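Local coordinates for protein fatty acyl CoA synthetase FADD13 (FATTY-ACYL-CoA SYNTHETASE) (Mycobacterium tuberculosis, PDB 3R44) that belongs to the ANL superfamily, with a large AMP-binding region followed by a smaller C-terminal domain, at residues F286-M296 and Y304-G314; K413-E421 and E449-A457. All coordinates share one frame; numbering follows the deposited sequence.

Interaction 1 of 2, residues F286-M296 and Y304-G314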
ATOM      1  N   PHE A 286      -9.816  13.807 -17.829  1.00 18.80           N
ATOM      2  CA  PHE A 286      -9.596  13.132 -16.538  1.00 18.35           C
ATOM      3  C   PHE A 286     -10.901  12.467 -16.068  1.00 19.11           C
ATOM      4  O   PHE A 286     -11.952  13.130 -15.976  1.00 21.06           O
ATOM      5  CB  PHE A 286      -9.135  14.133 -15.475  1.00 17.81           C
ATOM      6  CG  PHE A 286      -8.618  13.467 -14.275  1.00 17.80           C
ATOM      7  CD1 PHE A 286      -7.306  13.050 -14.223  1.00 19.89           C
ATOM      8  CD2 PHE A 286      -9.483  13.075 -13.262  1.00 19.73           C
ATOM      9  CE1 PHE A 286      -6.834  12.371 -13.114  1.00 19.54           C
ATOM     10  CE2 PHE A 286      -9.024  12.319 -12.165  1.00 19.00           C
ATOM     11  CZ  PHE A 286      -7.702  12.002 -12.093  1.00 19.54           C
ATOM     12  N   ARG A 287     -10.882  11.176 -15.830  1.00 16.61           N
ATOM     13  CA  ARG A 287     -12.096  10.466 -15.467  1.00 17.69           C
ATOM     14  C   ARG A 287     -12.213  10.176 -13.996  1.00 16.93           C
ATOM     15  O   ARG A 287     -13.287  10.360 -13.452  1.00 18.16           O
ATOM     16  CB  ARG A 287     -12.218   9.141 -16.245  1.00 18.11           C
ATOM     17  CG  ARG A 287     -12.090   9.322 -17.737  1.00 16.82           C
ATOM     18  CD  ARG A 287     -12.736   8.150 -18.534  1.00 19.61           C
ATOM     19  NE  ARG A 287     -12.070   6.874 -18.214  1.00 18.11           N
ATOM     20  CZ  ARG A 287     -10.928   6.431 -18.749  1.00 18.54           C
ATOM     21  NH1 ARG A 287     -10.256   7.139 -19.654  1.00 17.37           N
ATOM     22  NH2 ARG A 287     -10.465   5.217 -18.375  1.00 16.61           N
ATOM     23  N   TYR A 288     -11.166   9.636 -13.372  1.00 16.13           N
ATOM     24  CA  TYR A 288     -11.252   9.285 -11.958  1.00 15.18           C
ATOM     25  C   TYR A 288      -9.914   9.152 -11.246  1.00 16.00           C
ATOM     26  O   TYR A 288      -8.899   8.870 -11.851  1.00 15.29           O
ATOM     27  CB  TYR A 288     -12.088   7.967 -11.769  1.00 15.95           C
ATOM     28  CG  TYR A 288     -11.495   6.771 -12.425  1.00 16.02           C
ATOM     29  CD1 TYR A 288     -10.592   5.948 -11.755  1.00 16.87           C
ATOM     30  CD2 TYR A 288     -11.841   6.443 -13.722  1.00 18.20           C
ATOM     31  CE1 TYR A 288     -10.104   4.858 -12.345  1.00 17.41           C
ATOM     32  CE2 TYR A 288     -11.341   5.349 -14.342  1.00 16.20           C
ATOM     33  CZ  TYR A 288     -10.435   4.549 -13.649  1.00 15.07           C
ATOM     34  OH  TYR A 288      -9.842   3.432 -14.202  1.00 18.84           O
ATOM     35  N   PHE A 289      -9.956   9.268  -9.933  1.00 16.22           N
ATOM     36  CA  PHE A 289      -8.849   8.920  -9.112  1.00 16.45           C
ATOM     37  C   PHE A 289      -9.045   7.545  -8.509  1.00 18.38           C
ATOM     38  O   PHE A 289     -10.152   7.140  -8.257  1.00 18.73           O
ATOM     39  CB  PHE A 289      -8.720   9.904  -7.959  1.00 16.22           C
ATOM     40  CG  PHE A 289      -8.259  11.286  -8.361  1.00 16.81           C
ATOM     41  CD1 PHE A 289      -6.906  11.563  -8.592  1.00 21.14           C
ATOM     42  CD2 PHE A 289      -9.192  12.292  -8.502  1.00 20.50           C
ATOM     43  CE1 PHE A 289      -6.488  12.852  -8.948  1.00 24.72           C
ATOM     44  CE2 PHE A 289      -8.792  13.581  -8.887  1.00 21.93           C
ATOM     45  CZ  PHE A 289      -7.437  13.855  -9.094  1.00 22.93           C
ATOM     46  N   ILE A 290      -7.944   6.819  -8.326  1.00 17.37           N
ATOM     47  CA  ILE A 290      -7.934   5.557  -7.593  1.00 19.13           C
ATOM     48  C   ILE A 290      -7.295   5.944  -6.270  1.00 19.23           C
ATOM     49  O   ILE A 290      -6.174   6.430  -6.279  1.00 18.34           O
ATOM     50  CB  ILE A 290      -7.047   4.510  -8.238  1.00 19.76           C
ATOM     51  CG1 ILE A 290      -7.528   4.223  -9.658  1.00 19.38           C
ATOM     52  CG2 ILE A 290      -7.077   3.196  -7.390  1.00 22.55           C
ATOM     53  CD1 ILE A 290      -6.590   3.305 -10.473  1.00 20.61           C
ATOM     54  N   THR A 291      -7.999   5.796  -5.165  1.00 20.51           N
ATOM     55  CA  THR A 291      -7.493   6.259  -3.883  1.00 24.00           C
ATOM     56  C   THR A 291      -7.379   5.102  -2.911  1.00 25.47           C
ATOM     57  O   THR A 291      -8.192   4.202  -2.883  1.00 24.73           O
ATOM     58  CB  THR A 291      -8.375   7.361  -3.243  1.00 25.41           C
ATOM     59  OG1 THR A 291      -9.646   6.810  -2.915  1.00 31.80           O
ATOM     60  CG2 THR A 291      -8.653   8.491  -4.234  1.00 25.06           C
ATOM     61  N   GLY A 292      -6.357   5.174  -2.082  1.00 28.72           N
ATOM     62  CA  GLY A 292      -6.149   4.195  -1.028  1.00 31.17           C
ATOM     63  C   GLY A 292      -6.337   4.934   0.288  1.00 32.23           C
ATOM     64  O   GLY A 292      -6.423   6.141   0.303  1.00 33.69           O
ATOM     65  N   GLY A 293      -6.416   4.214   1.384  1.00 32.50           N
ATOM     66  CA  GLY A 293      -6.494   4.858   2.680  1.00 33.17           C
ATOM     67  C   GLY A 293      -7.919   4.829   3.176  1.00 32.38           C
ATOM     68  O   GLY A 293      -8.737   4.072   2.682  1.00 31.52           O
ATOM     69  N   ALA A 294      -8.213   5.651   4.160  1.00 32.90           N
ATOM     70  CA  ALA A 294      -9.526   5.675   4.747  1.00 32.89           C
ATOM     71  C   ALA A 294     -10.562   6.033   3.689  1.00 31.50           C
ATOM     72  O   ALA A 294     -10.233   6.561   2.630  1.00 29.56           O
ATOM     73  CB  ALA A 294      -9.590   6.683   5.908  1.00 33.92           C
ATOM     74  N   PRO A 295     -11.825   5.745   3.980  1.00 31.57           N
ATOM     75  CA  PRO A 295     -12.870   6.167   3.035  1.00 31.48           C
ATOM     76  C   PRO A 295     -12.877   7.700   2.820  1.00 30.43           C
ATOM     77  O   PRO A 295     -12.557   8.482   3.728  1.00 30.44           O
ATOM     78  CB  PRO A 295     -14.160   5.681   3.699  1.00 32.61           C
ATOM     79  CG  PRO A 295     -13.699   4.529   4.655  1.00 34.16           C
ATOM     80  CD  PRO A 295     -12.388   5.071   5.168  1.00 33.89           C
ATOM     81  N   MET A 296     -13.166   8.098   1.591  1.00 28.39           N
ATOM     82  CA  MET A 296     -13.254   9.486   1.219  1.00 26.92           C
ATOM     83  C   MET A 296     -14.494  10.090   1.863  1.00 26.74           C
ATOM     84  O   MET A 296     -15.535   9.446   1.874  1.00 27.00           O
ATOM     85  CB  MET A 296     -13.442   9.541  -0.285  1.00 25.69           C
ATOM     86  CG  MET A 296     -12.223   9.323  -1.064  1.00 26.20           C
ATOM     87  SD  MET A 296     -11.236  10.784  -0.902  1.00 29.53           S
ATOM     88  CE  MET A 296     -12.132  11.831  -2.052  1.00 30.78           C
ATOM     89  N   TYR A 304     -15.852  16.673  -6.380  1.00 19.03           N
ATOM     90  CA  TYR A 304     -15.223  16.092  -7.528  1.00 18.09           C
ATOM     91  C   TYR A 304     -16.247  15.654  -8.553  1.00 18.87           C
ATOM     92  O   TYR A 304     -16.084  15.944  -9.756  1.00 21.44           O
ATOM     93  CB  TYR A 304     -14.234  14.950  -7.134  1.00 16.81           C
ATOM     94  CG  TYR A 304     -12.858  15.490  -6.725  1.00 17.14           C
ATOM     95  CD1 TYR A 304     -12.530  15.681  -5.407  1.00 16.65           C
ATOM     96  CD2 TYR A 304     -11.884  15.794  -7.667  1.00 22.33           C
ATOM     97  CE1 TYR A 304     -11.307  16.189  -5.033  1.00 19.77           C
ATOM     98  CE2 TYR A 304     -10.637  16.297  -7.300  1.00 22.20           C
ATOM     99  CZ  TYR A 304     -10.355  16.495  -5.968  1.00 18.94           C
ATOM    100  OH  TYR A 304      -9.132  16.994  -5.618  1.00 19.86           O
ATOM    101  N   ALA A 305     -17.357  15.060  -8.106  1.00 20.65           N
ATOM    102  CA  ALA A 305     -18.416  14.688  -9.038  1.00 21.81           C
ATOM    103  C   ALA A 305     -19.010  15.897  -9.797  1.00 24.58           C
ATOM    104  O   ALA A 305     -19.380  15.777 -10.948  1.00 24.59           O
ATOM    105  CB  ALA A 305     -19.486  13.897  -8.338  1.00 22.88           C
ATOM    106  N   ALA A 306     -19.116  17.048  -9.152  1.00 25.97           N
ATOM    107  CA  ALA A 306     -19.521  18.288  -9.852  1.00 28.58           C
ATOM    108  C   ALA A 306     -18.539  18.751 -10.951  1.00 28.97           C
ATOM    109  O   ALA A 306     -18.949  19.519 -11.862  1.00 31.32           O
ATOM    110  CB  ALA A 306     -19.713  19.418  -8.847  1.00 29.74           C
ATOM    111  N   LYS A 307     -17.278  18.351 -10.830  1.00 26.53           N
ATOM    112  CA  LYS A 307     -16.212  18.608 -11.817  1.00 26.77           C
ATOM    113  C   LYS A 307     -16.127  17.435 -12.817  1.00 26.50           C
ATOM    114  O   LYS A 307     -15.185  17.365 -13.606  1.00 26.30           O
ATOM    115  CB  LYS A 307     -14.866  18.844 -11.119  1.00 26.10           C
ATOM    116  CG  LYS A 307     -13.715  19.506 -11.935  1.00 28.77           C
ATOM    117  CD  LYS A 307     -12.451  19.877 -11.024  1.00 32.63           C
ATOM    118  CE  LYS A 307     -11.074  19.979 -11.796  1.00 34.03           C
ATOM    119  NZ  LYS A 307     -10.995  21.266 -12.616  1.00 37.24           N
ATOM    120  N   ASN A 308     -17.136  16.551 -12.787  1.00 26.27           N
ATOM    121  CA  ASN A 308     -17.180  15.314 -13.578  1.00 26.85           C
ATOM    122  C   ASN A 308     -15.990  14.384 -13.350  1.00 24.85           C
ATOM    123  O   ASN A 308     -15.464  13.801 -14.306  1.00 24.95           O
ATOM    124  CB  ASN A 308     -17.288  15.591 -15.075  1.00 29.89           C
ATOM    125  CG  ASN A 308     -18.538  16.321 -15.424  1.00 36.17           C
ATOM    126  OD1 ASN A 308     -18.531  17.538 -15.674  1.00 43.82           O
ATOM    127  ND2 ASN A 308     -19.645  15.588 -15.428  1.00 44.82           N
ATOM    128  N   ILE A 309     -15.549  14.283 -12.102  1.00 21.09           N
ATOM    129  CA  ILE A 309     -14.447  13.378 -11.754  1.00 18.67           C
ATOM    130  C   ILE A 309     -14.934  12.409 -10.736  1.00 19.52           C
ATOM    131  O   ILE A 309     -15.503  12.827  -9.732  1.00 19.80           O
ATOM    132  CB  ILE A 309     -13.212  14.129 -11.218  1.00 16.76           C
ATOM    133  CG1 ILE A 309     -12.693  15.100 -12.302  1.00 16.72           C
ATOM    134  CG2 ILE A 309     -12.117  13.151 -10.693  1.00 14.93           C
ATOM    135  CD1 ILE A 309     -11.619  16.085 -11.762  1.00 16.82           C
ATOM    136  N   GLU A 310     -14.667  11.120 -10.962  1.00 18.69           N
ATOM    137  CA  GLU A 310     -15.125  10.077 -10.038  1.00 19.81           C
ATOM    138  C   GLU A 310     -13.992   9.590  -9.155  1.00 18.41           C
ATOM    139  O   GLU A 310     -12.852   9.958  -9.368  1.00 15.79           O
ATOM    140  CB  GLU A 310     -15.783   8.949 -10.808  1.00 20.99           C
ATOM    141  CG  GLU A 310     -17.178   9.404 -11.252  1.00 28.79           C
ATOM    142  CD  GLU A 310     -17.971   8.374 -12.002  1.00 37.63           C
ATOM    143  OE1 GLU A 310     -17.377   7.522 -12.687  1.00 42.98           O
ATOM    144  OE2 GLU A 310     -19.217   8.436 -11.930  1.00 44.75           O
ATOM    145  N   VAL A 311     -14.314   8.757  -8.170  1.00 19.12           N
ATOM    146  CA  VAL A 311     -13.309   8.237  -7.267  1.00 19.68           C
ATOM    147  C   VAL A 311     -13.508   6.729  -7.124  1.00 19.95           C
ATOM    148  O   VAL A 311     -14.633   6.270  -6.917  1.00 21.57           O
ATOM    149  CB  VAL A 311     -13.371   8.950  -5.883  1.00 20.69           C
ATOM    150  CG1 VAL A 311     -12.251   8.493  -5.013  1.00 23.51           C
ATOM    151  CG2 VAL A 311     -13.238  10.492  -6.064  1.00 22.69           C
ATOM    152  N   VAL A 312     -12.433   5.970  -7.305  1.00 18.21           N
ATOM    153  CA  VAL A 312     -12.392   4.545  -6.985  1.00 18.54           C
ATOM    154  C   VAL A 312     -11.630   4.382  -5.663  1.00 19.05           C
ATOM    155  O   VAL A 312     -10.594   5.033  -5.427  1.00 19.84           O
ATOM    156  CB  VAL A 312     -11.711   3.749  -8.118  1.00 19.03           C
ATOM    157  CG1 VAL A 312     -11.399   2.279  -7.692  1.00 19.86           C
ATOM    158  CG2 VAL A 312     -12.564   3.917  -9.435  1.00 21.30           C
ATOM    159  N   GLN A 313     -12.166   3.532  -4.800  1.00 19.54           N
ATOM    160  CA  GLN A 313     -11.578   3.290  -3.485  1.00 18.38           C
ATOM    161  C   GLN A 313     -11.442   1.799  -3.299  1.00 17.79           C
ATOM    162  O   GLN A 313     -12.002   1.043  -4.069  1.00 15.11           O
ATOM    163  CB  GLN A 313     -12.502   3.873  -2.397  1.00 19.59           C
ATOM    164  CG  GLN A 313     -12.640   5.331  -2.419  1.00 24.22           C
ATOM    165  CD  GLN A 313     -13.752   5.787  -1.509  1.00 27.75           C
ATOM    166  OE1 GLN A 313     -13.529   5.918  -0.312  1.00 30.86           O
ATOM    167  NE2 GLN A 313     -14.958   6.016  -2.068  1.00 23.86           N
ATOM    168  N   GLY A 314     -10.672   1.369  -2.327  1.00 16.92           N
ATOM    169  CA  GLY A 314     -10.625  -0.043  -1.999  1.00 17.80           C
ATOM    170  C   GLY A 314      -9.853  -0.417  -0.775  1.00 18.31           C
ATOM    171  O   GLY A 314      -9.426   0.447   0.009  1.00 20.23           O
TER
HETATM  172  O   HOH W   1     -15.550  10.507 -14.865  1.00 16.47           O
HETATM  173  O   HOH W   2      -9.243   3.463  -0.742  1.00 12.46           O
HETATM  174  O   HOH W   3     -10.395   5.975   0.018  1.00 16.32           O
HETATM  175  O   HOH W   4      -6.901   1.112   1.393  1.00 27.35           O
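Phe-289 turns the edge of its ring toward the face of Tyr-304, an offset edge-to-face pair with planes at 83°, and this is the tightly packed part of the contact, with Phe-289 CE2 3.6 Å from Tyr-304 CE2. Ile-309 sits beside this pair. CG2 of Ile-309, placed opposite the backbone N by the first torsion, reaches the edge of the Phe-286 ring at CE2 (3.5 Å) and also touches CD2 of Phe-289. Phe-286 in turn lays CZ over the centre of the Phe-289 ring, so the three aromatic rings and one isoleucine branch interlock under helices 247-256 and 266-274. The hydroxyl of Tyr-304 is held by the carbonyl of Leu-269.

Beneath this layer the two strands run parallel and bond in the usual alternating way. Phe-289 takes part through both backbone polar atoms: its N donates to Glu-310 O, and its O receives Val-312 N at 2.7 Å. Thr-291 N then closes on Val-312 O. The other face of the sheet is plainer, with CD1 of Tyr-288 resting 3.7 Å from CG2 of Val-312.

Toward Gly-314 the strands part and water takes over. One water accepts from Gly-314 N, and another accepts from Gly-293 N and donates to Gly-314 O. Gln-313, extended beyond CG, carries its amide across to the returning loop, where Gln-313 OE1 accepts Met-296 N at 2.9 Å, a nearly straight bond at the hydrogen (173°) although the donor stands above the amide plane. At the opposite end, a water donates to Arg-287 O beside the exposed Asn-308, the positive-phi residue of a Schellman motif ending helix 298-306. Strand 288-291, that helix and strand 310-316 form a beta-alpha-beta crossover, and its two strands are neighbours in the mixed sheet of the AMP-binding region.

Interaction 2 of 2, residues K413-E421 and E449-A457; sequences KDMIISGGE and EKWGEIAAA
Ile-416 and Glu-453 meet at a slant, CG2 of the isoleucine lying 3.7 Å from CB of the glutamate. The two branches of Ile-416 divide the work. CG2 touches the aliphatic root of Glu-453, while Ile-416 CD1, at the end of the other branch, reaches CB of Ala-455 at 3.9 Å.

Glu-453 starts with CG opposite its own carbonyl carbon (chi1 -58°) and then runs extended, which carries the carboxylate beside the backbone of 415-417. There Glu-453 OE1 accepts Ile-417 N at 3.2 Å. The bond is straight at the hydrogen, yet the N-H comes from above the carboxylate plane. On the other oxygen, a water lies 2.6 Å from Glu-453 OE2 and near Met-415 O, with more acceptors around it than it has protons.

Ser-418 holds the middle. Ser-418 OG is 3.1 Å from Glu-453 O, at best a weak bond, and lies closer to a water (2.7 Å) that accepts a hydrogen bond from Ala-455 N. Beyond it, Trp-451 presents the edge of its indole to Gly-419, and CE3 of Trp-451 is 3.7 Å from Gly-419 N. The N-H of Gly-419 bonds in the carbonyl plane to Trp-451 O (3.0 Å from N to O), on a lone pair. Lys-450 CG covers part of one indole face, and Lys-486 makes a cation-pi contact with the same ring.

Strand 416-418 folds back through a type I' turn, Ser-418 to Glu-421, to pair with strand 421-423 in a tight hairpin. This hairpin lies against the corner where strand 438-448 gives way to strand 454-461. Ile-416 also touches Val-443 and Pro-425, and Ala-455 is covered by Ile-428 of helix 425-432.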
ATOM      1  N   LYS A 413      -3.194  -3.247  13.058  1.00 21.99           N
ATOM      2  CA  LYS A 413      -2.289  -2.288  13.728  1.00 24.23           C
ATOM      3  C   LYS A 413      -2.842  -1.648  14.981  1.00 24.15           C
ATOM      4  O   LYS A 413      -2.088  -1.141  15.800  1.00 24.75           O
ATOM      5  CB  LYS A 413      -1.842  -1.167  12.783  1.00 26.62           C
ATOM      6  CG  LYS A 413      -2.978  -0.259  12.335  1.00 28.07           C
ATOM      7  CD  LYS A 413      -2.618   0.664  11.185  1.00 37.20           C
ATOM      8  CE  LYS A 413      -3.855   1.554  10.843  1.00 38.99           C
ATOM      9  NZ  LYS A 413      -3.480   2.701   9.963  1.00 44.59           N
ATOM     10  N   ASP A 414      -4.159  -1.616  15.105  1.00 23.02           N
ATOM     11  CA  ASP A 414      -4.817  -1.001  16.227  1.00 22.16           C
ATOM     12  C   ASP A 414      -5.331  -2.003  17.245  1.00 20.41           C
ATOM     13  O   ASP A 414      -5.798  -1.633  18.317  1.00 20.23           O
ATOM     14  CB  ASP A 414      -5.973  -0.129  15.704  1.00 22.63           C
ATOM     15  CG  ASP A 414      -5.468   1.084  14.877  1.00 26.57           C
ATOM     16  OD1 ASP A 414      -4.370   1.634  15.171  1.00 27.13           O
ATOM     17  OD2 ASP A 414      -6.151   1.465  13.905  1.00 30.73           O
ATOM     18  N   MET A 415      -5.163  -3.281  16.955  1.00 21.12           N
ATOM     19  CA  MET A 415      -5.578  -4.325  17.864  1.00 20.87           C
ATOM     20  C   MET A 415      -4.795  -4.231  19.191  1.00 21.22           C
ATOM     21  O   MET A 415      -3.623  -3.826  19.215  1.00 21.06           O
ATOM     22  CB  MET A 415      -5.371  -5.701  17.233  1.00 22.39           C
ATOM     23  CG  MET A 415      -5.931  -6.817  18.098  1.00 24.54           C
ATOM     24  SD  MET A 415      -5.596  -8.456  17.396  1.00 31.47           S
ATOM     25  CE  MET A 415      -3.838  -8.704  17.766  1.00 30.73           C
ATOM     26  N   ILE A 416      -5.463  -4.528  20.301  1.00 20.84           N
ATOM     27  CA  ILE A 416      -4.879  -4.419  21.643  1.00 21.55           C
ATOM     28  C   ILE A 416      -4.667  -5.828  22.179  1.00 22.69           C
ATOM     29  O   ILE A 416      -5.546  -6.658  22.064  1.00 23.39           O
ATOM     30  CB  ILE A 416      -5.783  -3.553  22.588  1.00 21.09           C
ATOM     31  CG1 ILE A 416      -6.026  -2.168  21.952  1.00 20.38           C
ATOM     32  CG2 ILE A 416      -5.126  -3.393  23.980  1.00 22.63           C
ATOM     33  CD1 ILE A 416      -7.209  -1.349  22.492  1.00 20.19           C
ATOM     34  N   ILE A 417      -3.495  -6.124  22.725  1.00 22.70           N
ATOM     35  CA  ILE A 417      -3.301  -7.372  23.461  1.00 24.31           C
ATOM     36  C   ILE A 417      -3.266  -7.103  24.961  1.00 25.36           C
ATOM     37  O   ILE A 417      -2.356  -6.438  25.454  1.00 25.87           O
ATOM     38  CB  ILE A 417      -2.037  -8.072  23.021  1.00 25.39           C
ATOM     39  CG1 ILE A 417      -2.136  -8.397  21.535  1.00 27.72           C
ATOM     40  CG2 ILE A 417      -1.875  -9.379  23.773  1.00 26.83           C
ATOM     41  CD1 ILE A 417      -0.871  -9.091  21.014  1.00 30.99           C
ATOM     42  N   SER A 418      -4.301  -7.557  25.659  1.00 26.10           N
ATOM     43  CA  SER A 418      -4.468  -7.258  27.069  1.00 27.47           C
ATOM     44  C   SER A 418      -4.512  -8.604  27.814  1.00 29.45           C
ATOM     45  O   SER A 418      -5.355  -9.433  27.521  1.00 27.53           O
ATOM     46  CB  SER A 418      -5.716  -6.372  27.240  1.00 27.39           C
ATOM     47  OG  SER A 418      -5.948  -6.012  28.576  1.00 31.34           O
ATOM     48  N   GLY A 419      -3.528  -8.844  28.693  1.00 31.11           N
ATOM     49  CA  GLY A 419      -3.394 -10.129  29.379  1.00 34.62           C
ATOM     50  C   GLY A 419      -3.440 -11.326  28.429  1.00 36.01           C
ATOM     51  O   GLY A 419      -4.073 -12.355  28.726  1.00 38.05           O
ATOM     52  N   GLY A 420      -2.772 -11.198  27.285  1.00 35.29           N
ATOM     53  CA  GLY A 420      -2.760 -12.261  26.287  1.00 36.50           C
ATOM     54  C   GLY A 420      -4.007 -12.418  25.408  1.00 36.16           C
ATOM     55  O   GLY A 420      -4.035 -13.297  24.556  1.00 37.02           O
ATOM     56  N   GLU A 421      -5.040 -11.607  25.619  1.00 34.43           N
ATOM     57  CA  GLU A 421      -6.275 -11.674  24.822  1.00 34.47           C
ATOM     58  C   GLU A 421      -6.310 -10.524  23.823  1.00 31.43           C
ATOM     59  O   GLU A 421      -5.957  -9.385  24.164  1.00 30.21           O
ATOM     60  CB  GLU A 421      -7.513 -11.528  25.714  1.00 36.35           C
ATOM     61  CG  GLU A 421      -7.615 -12.535  26.881  1.00 42.68           C
ATOM     62  CD  GLU A 421      -8.444 -13.804  26.551  1.00 48.82           C
ATOM     63  OE1 GLU A 421      -8.372 -14.322  25.412  1.00 50.09           O
ATOM     64  OE2 GLU A 421      -9.176 -14.281  27.454  1.00 54.17           O
ATOM     65  N   GLU A 449       2.313  -2.051  32.812  1.00 42.19           N
ATOM     66  CA  GLU A 449       3.208  -3.048  33.433  1.00 45.91           C
ATOM     67  C   GLU A 449       2.564  -4.445  33.555  1.00 46.23           C
ATOM     68  O   GLU A 449       3.181  -5.461  33.218  1.00 48.15           O
ATOM     69  N   LYS A 450       1.315  -4.478  34.023  1.00 45.63           N
ATOM     70  CA  LYS A 450       0.603  -5.735  34.320  1.00 46.49           C
ATOM     71  C   LYS A 450       0.020  -6.443  33.089  1.00 43.27           C
ATOM     72  O   LYS A 450       0.370  -7.598  32.824  1.00 44.03           O
ATOM     73  CB  LYS A 450      -0.514  -5.496  35.364  1.00 47.40           C
ATOM     74  CG  LYS A 450      -1.292  -6.767  35.751  1.00 49.87           C
ATOM     75  N   TRP A 451      -0.845  -5.748  32.344  1.00 39.13           N
ATOM     76  CA  TRP A 451      -1.567  -6.346  31.213  1.00 36.24           C
ATOM     77  C   TRP A 451      -0.877  -6.232  29.864  1.00 33.94           C
ATOM     78  O   TRP A 451      -1.380  -6.756  28.864  1.00 32.46           O
ATOM     79  CB  TRP A 451      -2.904  -5.656  31.071  1.00 34.51           C
ATOM     80  CG  TRP A 451      -3.729  -5.764  32.261  1.00 37.87           C
ATOM     81  CD1 TRP A 451      -3.782  -4.880  33.296  1.00 41.38           C
ATOM     82  CD2 TRP A 451      -4.659  -6.809  32.569  1.00 41.23           C
ATOM     83  NE1 TRP A 451      -4.706  -5.303  34.228  1.00 42.64           N
ATOM     84  CE2 TRP A 451      -5.249  -6.493  33.808  1.00 44.92           C
ATOM     85  CE3 TRP A 451      -5.051  -7.979  31.919  1.00 44.11           C
ATOM     86  CZ2 TRP A 451      -6.213  -7.310  34.411  1.00 48.18           C
ATOM     87  CZ3 TRP A 451      -6.009  -8.792  32.519  1.00 47.29           C
ATOM     88  CH2 TRP A 451      -6.578  -8.453  33.750  1.00 49.63           C
ATOM     89  N   GLY A 452       0.238  -5.509  29.825  1.00 33.39           N
ATOM     90  CA  GLY A 452       0.940  -5.234  28.578  1.00 32.17           C
ATOM     91  C   GLY A 452       0.376  -4.000  27.908  1.00 29.30           C
ATOM     92  O   GLY A 452       1.073  -2.995  27.720  1.00 28.32           O
ATOM     93  N   GLU A 453      -0.887  -4.088  27.518  1.00 26.92           N
ATOM     94  CA  GLU A 453      -1.658  -2.919  27.102  1.00 26.33           C
ATOM     95  C   GLU A 453      -3.022  -3.060  27.705  1.00 25.13           C
ATOM     96  O   GLU A 453      -3.519  -4.169  27.882  1.00 26.30           O
ATOM     97  CB  GLU A 453      -1.882  -2.803  25.580  1.00 26.82           C
ATOM     98  CG  GLU A 453      -0.682  -2.758  24.688  1.00 32.52           C
ATOM     99  CD  GLU A 453      -1.127  -2.715  23.199  1.00 38.49           C
ATOM    100  OE1 GLU A 453      -1.288  -3.814  22.585  1.00 41.12           O
ATOM    101  OE2 GLU A 453      -1.369  -1.584  22.688  1.00 38.59           O
ATOM    102  N   ILE A 454      -3.622  -1.923  28.013  1.00 23.77           N
ATOM    103  CA  ILE A 454      -4.979  -1.896  28.454  1.00 23.20           C
ATOM    104  C   ILE A 454      -5.759  -1.064  27.401  1.00 21.46           C
ATOM    105  O   ILE A 454      -5.215  -0.160  26.794  1.00 20.91           O
ATOM    106  CB  ILE A 454      -5.132  -1.269  29.873  1.00 23.50           C
ATOM    107  CG1 ILE A 454      -4.588   0.145  29.904  1.00 25.71           C
ATOM    108  CG2 ILE A 454      -4.477  -2.160  30.933  1.00 27.83           C
ATOM    109  CD1 ILE A 454      -5.269   1.019  30.971  1.00 30.95           C
ATOM    110  N   ALA A 455      -7.034  -1.384  27.212  1.00 21.16           N
ATOM    111  CA  ALA A 455      -7.885  -0.616  26.340  1.00 19.23           C
ATOM    112  C   ALA A 455      -8.372   0.600  27.071  1.00 18.07           C
ATOM    113  O   ALA A 455      -8.965   0.487  28.130  1.00 19.64           O
ATOM    114  CB  ALA A 455      -9.077  -1.447  25.908  1.00 20.50           C
ATOM    115  N   ALA A 456      -8.055   1.769  26.540  1.00 16.75           N
ATOM    116  CA  ALA A 456      -8.475   3.037  27.041  1.00 15.95           C
ATOM    117  C   ALA A 456      -9.486   3.633  26.061  1.00 15.20           C
ATOM    118  O   ALA A 456      -9.183   3.813  24.885  1.00 16.44           O
ATOM    119  CB  ALA A 456      -7.290   4.018  27.140  1.00 15.74           C
ATOM    120  N   ALA A 457     -10.666   3.949  26.542  1.00 14.15           N
ATOM    121  CA  ALA A 457     -11.664   4.691  25.739  1.00 13.70           C
ATOM    122  C   ALA A 457     -11.533   6.175  25.936  1.00 14.41           C
ATOM    123  O   ALA A 457     -11.719   6.678  27.046  1.00 15.85           O
ATOM    124  CB  ALA A 457     -13.083   4.203  26.147  1.00 14.82           C
TER
HETATM  125  O   HOH W   5      -2.522  -1.383  20.319  1.00 26.94           O
HETATM  126  O   HOH W   6      -7.665  -3.882  28.382  1.00 17.62           O

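In the fold
Interaction 1 lies about 17 Å from the centre of the chain and interaction 2 about 26 Å; their centres are about 36 Å apart and their nearest atoms about 8 Å. The first is the more buried: neighbouring parallel strands of one large sheet, backed by helices, with aromatic and aliphatic side chains packed on both faces. The second belongs to the smaller C-terminal part and joins a short hairpin to residues 451-455, which lead into strand 454-461 of another sheet. Regular backbone pairing therefore dominates 286-296 with 304-314, whereas 413-421 with 449-457 relies on a carboxylate, the backbone carbonyl of Trp-451 and bridging waters around a small apolar contact. The two share no element.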